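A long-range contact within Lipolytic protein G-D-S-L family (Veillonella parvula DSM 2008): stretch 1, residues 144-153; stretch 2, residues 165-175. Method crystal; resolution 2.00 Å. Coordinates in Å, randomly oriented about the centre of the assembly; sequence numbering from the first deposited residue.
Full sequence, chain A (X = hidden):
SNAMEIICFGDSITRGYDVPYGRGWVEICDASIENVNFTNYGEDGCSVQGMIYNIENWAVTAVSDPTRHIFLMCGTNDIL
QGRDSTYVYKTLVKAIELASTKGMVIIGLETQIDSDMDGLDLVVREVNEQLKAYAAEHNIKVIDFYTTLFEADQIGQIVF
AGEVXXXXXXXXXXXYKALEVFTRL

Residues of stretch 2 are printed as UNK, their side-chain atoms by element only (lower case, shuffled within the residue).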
# COMPACT_ATOMS: atom_id res chain seq x y z
N ASP A 144 -1.75 -5.73 -6.34
CA ASP A 144 -0.36 -6.05 -6.72
C ASP A 144 0.25 -4.90 -7.46
O ASP A 144 0.40 -4.95 -8.71
CB ASP A 144 -0.29 -7.34 -7.59
CG ASP A 144 1.15 -7.78 -7.90
OD1 ASP A 144 2.16 -7.20 -7.44
OD2 ASP A 144 1.31 -8.75 -8.65
N PHE A 145 0.64 -3.85 -6.73
CA PHE A 145 1.29 -2.72 -7.38
C PHE A 145 2.63 -3.08 -7.95
O PHE A 145 3.10 -2.48 -8.94
CB PHE A 145 1.46 -1.58 -6.40
CG PHE A 145 0.17 -0.98 -5.88
CD1 PHE A 145 -0.66 -0.21 -6.70
CD2 PHE A 145 -0.19 -1.11 -4.53
CE1 PHE A 145 -1.79 0.40 -6.21
CE2 PHE A 145 -1.32 -0.51 -4.04
CZ PHE A 145 -2.14 0.26 -4.88
N TYR A 146 3.31 -4.02 -7.29
CA TYR A 146 4.66 -4.38 -7.67
C TYR A 146 4.69 -4.76 -9.18
O TYR A 146 5.52 -4.24 -9.93
CB TYR A 146 5.19 -5.61 -6.86
CG TYR A 146 6.60 -6.01 -7.26
CD1 TYR A 146 6.85 -6.82 -8.36
CD2 TYR A 146 7.68 -5.56 -6.55
CE1 TYR A 146 8.15 -7.13 -8.75
CE2 TYR A 146 8.95 -5.85 -6.94
CZ TYR A 146 9.19 -6.66 -8.04
OH TYR A 146 10.53 -6.88 -8.35
N THR A 147 3.77 -5.62 -9.57
CA THR A 147 3.74 -6.15 -10.94
C THR A 147 3.41 -5.07 -11.96
O THR A 147 4.02 -4.96 -13.03
CB THR A 147 2.79 -7.32 -11.04
OG1 THR A 147 3.24 -8.33 -10.15
CG2 THR A 147 2.82 -7.94 -12.47
N THR A 148 2.48 -4.20 -11.60
CA THR A 148 2.11 -3.08 -12.44
C THR A 148 3.25 -2.21 -12.85
O THR A 148 3.43 -1.92 -14.03
CB THR A 148 1.01 -2.24 -11.71
OG1 THR A 148 -0.10 -3.06 -11.43
CG2 THR A 148 0.56 -1.14 -12.56
N LEU A 149 4.06 -1.75 -11.92
CA LEU A 149 5.17 -0.93 -12.27
C LEU A 149 6.37 -1.70 -12.83
O LEU A 149 7.14 -1.14 -13.63
CB LEU A 149 5.60 -0.08 -11.09
CG LEU A 149 4.50 0.95 -10.66
CD1 LEU A 149 5.10 2.10 -9.88
CD2 LEU A 149 3.75 1.60 -11.84
N PHE A 150 6.57 -2.95 -12.36
CA PHE A 150 7.69 -3.74 -12.87
C PHE A 150 7.55 -3.95 -14.38
O PHE A 150 8.48 -3.71 -15.13
CB PHE A 150 7.75 -5.12 -12.17
CG PHE A 150 8.87 -6.00 -12.71
CD1 PHE A 150 10.17 -5.79 -12.34
CD2 PHE A 150 8.60 -7.00 -13.66
CE1 PHE A 150 11.20 -6.59 -12.87
CE2 PHE A 150 9.63 -7.78 -14.22
CZ PHE A 150 10.92 -7.58 -13.79
N GLU A 151 6.37 -4.34 -14.79
CA GLU A 151 6.08 -4.58 -16.24
C GLU A 151 6.15 -3.32 -17.07
O GLU A 151 6.73 -3.31 -18.17
CB GLU A 151 4.73 -5.25 -16.39
CG GLU A 151 4.79 -6.68 -15.87
CD GLU A 151 3.49 -7.46 -15.99
OE1 GLU A 151 2.43 -6.90 -16.33
OE2 GLU A 151 3.54 -8.68 -15.70
N ALA A 152 5.66 -2.23 -16.52
CA ALA A 152 5.68 -0.99 -17.24
C ALA A 152 7.08 -0.51 -17.40
O ALA A 152 7.53 -0.04 -18.51
CB ALA A 152 4.85 0.06 -16.48
N ASP A 153 7.84 -0.54 -16.31
CA ASP A 153 9.24 -0.06 -16.39
C ASP A 153 10.09 -0.98 -17.34
O ASP A 153 10.97 -0.49 -18.09
CB ASP A 153 9.86 -0.02 -15.01
CG ASP A 153 11.28 0.31 -15.03
OD1 ASP A 153 11.65 1.54 -15.07
OD2 ASP A 153 12.04 -0.71 -14.90
N UNK A 165 10.48 5.93 -5.48
CA UNK A 165 9.25 6.72 -5.65
C UNK A 165 8.74 6.75 -7.07
O UNK A 165 9.50 7.08 -7.99
c UNK A 165 9.55 8.23 -3.69
n UNK A 165 10.68 8.66 -3.04
c UNK A 165 10.50 8.54 -1.73
c UNK A 165 9.46 8.15 -5.17
c UNK A 165 8.69 7.82 -2.72
n UNK A 165 9.31 8.03 -1.52
N UNK A 166 7.47 6.39 -7.24
CA UNK A 166 6.86 6.57 -8.53
C UNK A 166 6.85 8.03 -8.96
O UNK A 166 6.85 8.94 -8.12
c UNK A 166 5.44 6.02 -8.33
c UNK A 166 5.53 5.11 -7.12
c UNK A 166 6.54 5.81 -6.24
N UNK A 167 6.90 8.28 -10.27
CA UNK A 167 6.54 9.60 -10.80
C UNK A 167 5.01 9.62 -11.07
O UNK A 167 4.34 8.67 -10.77
n UNK A 167 8.00 8.90 -14.12
o UNK A 167 5.96 8.44 -13.29
c UNK A 167 7.05 9.02 -13.20
c UNK A 167 7.38 9.93 -12.05
N UNK A 168 4.47 10.71 -11.66
CA UNK A 168 3.02 10.84 -11.90
C UNK A 168 2.49 9.73 -12.74
O UNK A 168 1.36 9.30 -12.55
c UNK A 168 2.05 14.63 -12.28
c UNK A 168 2.61 13.38 -11.62
c UNK A 168 2.69 12.16 -12.58
o UNK A 168 1.02 14.57 -13.03
o UNK A 168 2.59 15.74 -12.01
N UNK A 169 3.26 9.25 -13.73
CA UNK A 169 2.77 8.14 -14.56
C UNK A 169 2.64 6.89 -13.75
O UNK A 169 1.68 6.16 -13.87
c UNK A 169 4.69 8.47 -19.08
n UNK A 169 4.36 9.38 -20.00
n UNK A 169 3.90 7.49 -18.89
c UNK A 169 4.07 6.43 -17.91
n UNK A 169 5.82 8.59 -18.41
c UNK A 169 3.68 7.92 -15.81
c UNK A 169 3.24 6.70 -16.65
N UNK A 170 3.62 6.65 -12.90
CA UNK A 170 3.61 5.47 -12.05
C UNK A 170 2.43 5.51 -11.10
O UNK A 170 1.80 4.53 -10.87
N UNK A 171 2.12 6.71 -10.57
CA UNK A 171 0.92 6.83 -9.68
C UNK A 171 -0.39 6.62 -10.45
O UNK A 171 -1.33 6.00 -9.91
c UNK A 171 2.68 7.31 -5.70
c UNK A 171 0.95 8.16 -8.96
o UNK A 171 4.36 8.29 -4.38
c UNK A 171 2.85 9.23 -7.62
c UNK A 171 1.81 7.30 -6.79
c UNK A 171 1.90 8.24 -7.76
c UNK A 171 3.61 8.33 -5.54
c UNK A 171 3.72 9.31 -6.50
N UNK A 172 -0.48 7.06 -11.73
CA UNK A 172 -1.70 6.79 -12.49
C UNK A 172 -1.89 5.28 -12.68
O UNK A 172 -3.00 4.75 -12.44
n UNK A 172 0.72 9.62 -17.38
c UNK A 172 -2.17 9.58 -15.12
c UNK A 172 -0.08 9.99 -16.38
c UNK A 172 -1.72 7.49 -13.84
n UNK A 172 -1.18 9.30 -16.15
c UNK A 172 -1.76 8.99 -13.77
n UNK A 172 0.20 11.12 -15.73
N UNK A 173 -0.82 4.57 -13.08
CA UNK A 173 -0.92 3.14 -13.31
C UNK A 173 -1.31 2.38 -12.02
O UNK A 173 -2.09 1.45 -12.04
c UNK A 173 0.38 2.59 -13.87
c UNK A 173 -0.34 2.73 -16.30
c UNK A 173 0.73 3.09 -15.30
c UNK A 173 2.08 2.57 -15.80
N UNK A 174 -0.79 2.85 -10.89
CA UNK A 174 -1.14 2.24 -9.58
C UNK A 174 -2.57 2.47 -9.30
O UNK A 174 -3.24 1.59 -8.90
c UNK A 174 1.21 2.33 -8.50
c UNK A 174 -0.21 2.82 -8.49
c UNK A 174 1.50 2.35 -5.45
se UNK A 174 2.26 3.22 -7.07
N UNK A 175 -3.07 3.67 -9.57
CA UNK A 175 -4.49 4.00 -9.31
C UNK A 175 -5.41 3.09 -10.11
O UNK A 175 -6.36 2.57 -9.58
c UNK A 175 -4.77 5.48 -9.70

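Position 165 carries one carbon leading into a five-membered ring of three carbons and two nitrogens, an imidazole; its side chain is out of reach of stretch 1. It is His165. At 166 three carbons close a ring onto the backbone N, which only proline does. One ring carbon lies 4.1 Å from Leu149 CD1, and in Pro166 that atom is CG.

Position 167 has two carbons, the second bearing one oxygen and one nitrogen: a short amide, Asn167. It makes no contact with stretch 1 but caps its own helix, its OD1 accepting from the backbone N of position 170 at 3.0 Å (N-H...O angle 163°) and, weakly, from the backbone N of position 169 at 2.9 Å, where the angle falls to 118°. Position 168 shows three carbons, the last carrying two oxygens, a carboxylate one methylene longer than aspartate, hence Glu168, also out of reach of stretch 1. At 169 three carbons, a nitrogen and a carbon with two more nitrogens spell a guanidinium; Arg169 is extended through chi1 and chi2 (both t) and makes no contact with stretch 1.

Position 170 has no side-chain atoms. Its CA lies 6.6 Å from Leu149 CA, and its O lies 3.7 Å from Leu149 CD2. The residue is Gly170. An ideal CB here would sit 3.5 Å from Leu149 CD1 and be crowded by Pro166 CB at 3.1 Å, so the bare backbone suits this tight spot.

Position 171 has one carbon, a six-carbon ring and one oxygen on the ring: Tyr171, whose CA-to-CB bond points away from stretch 1. Position 172 repeats the guanidinium pattern and is Arg172, likewise without contact. At 173 four carbons fork at the second. The CA-to-CB bond points toward stretch 1; CB lies 4.1 Å from Leu149 CD2, the backbone O is 3.7 Å from Thr148 CG2, and one terminal carbon meets Ala152 CB at 3.8 Å. The fork is the signature of leucine, so this is Leu173, and that terminal carbon is CD1.

Position 174 is an unbranched chain of two carbons, a selenium and a terminal carbon. The terminal carbon stands 3.7 Å from the centroid of the Phe145 ring, 17° off the normal, a CH-pi contact over one face; the selenium is more oblique, 5.1 Å from that centroid and 33° off the normal. CB is 3.5 Å from Phe145 CD1 and the backbone O 3.3 Å from Phe145 CE1. The residue is selenomethionine, Met174, the terminal carbon being CE and the selenium SE. Position 175 has a single carbon, Ala175, with CA-to-CB pointing away.

The contact is apolar packing between helices 145-153 and 168-175, whose axes cross at 133° and approach to 9.5 Å. No hydrogen bond spans the stretches, and 363 Å² is buried. Leu149 is central: its CA-to-CB bond runs sideways, but its end reaches Pro166, Gly170, Leu173 and Met174; Leu149 CD1 lies 4.1 Å from Met174 CG. Phe145 against Met174 and Ala152 against Leu173 extend the packing along helix 145-153 on either side of Leu149 in sequence.

Stretch 2, residues 165-175: HPNERGYRLMA
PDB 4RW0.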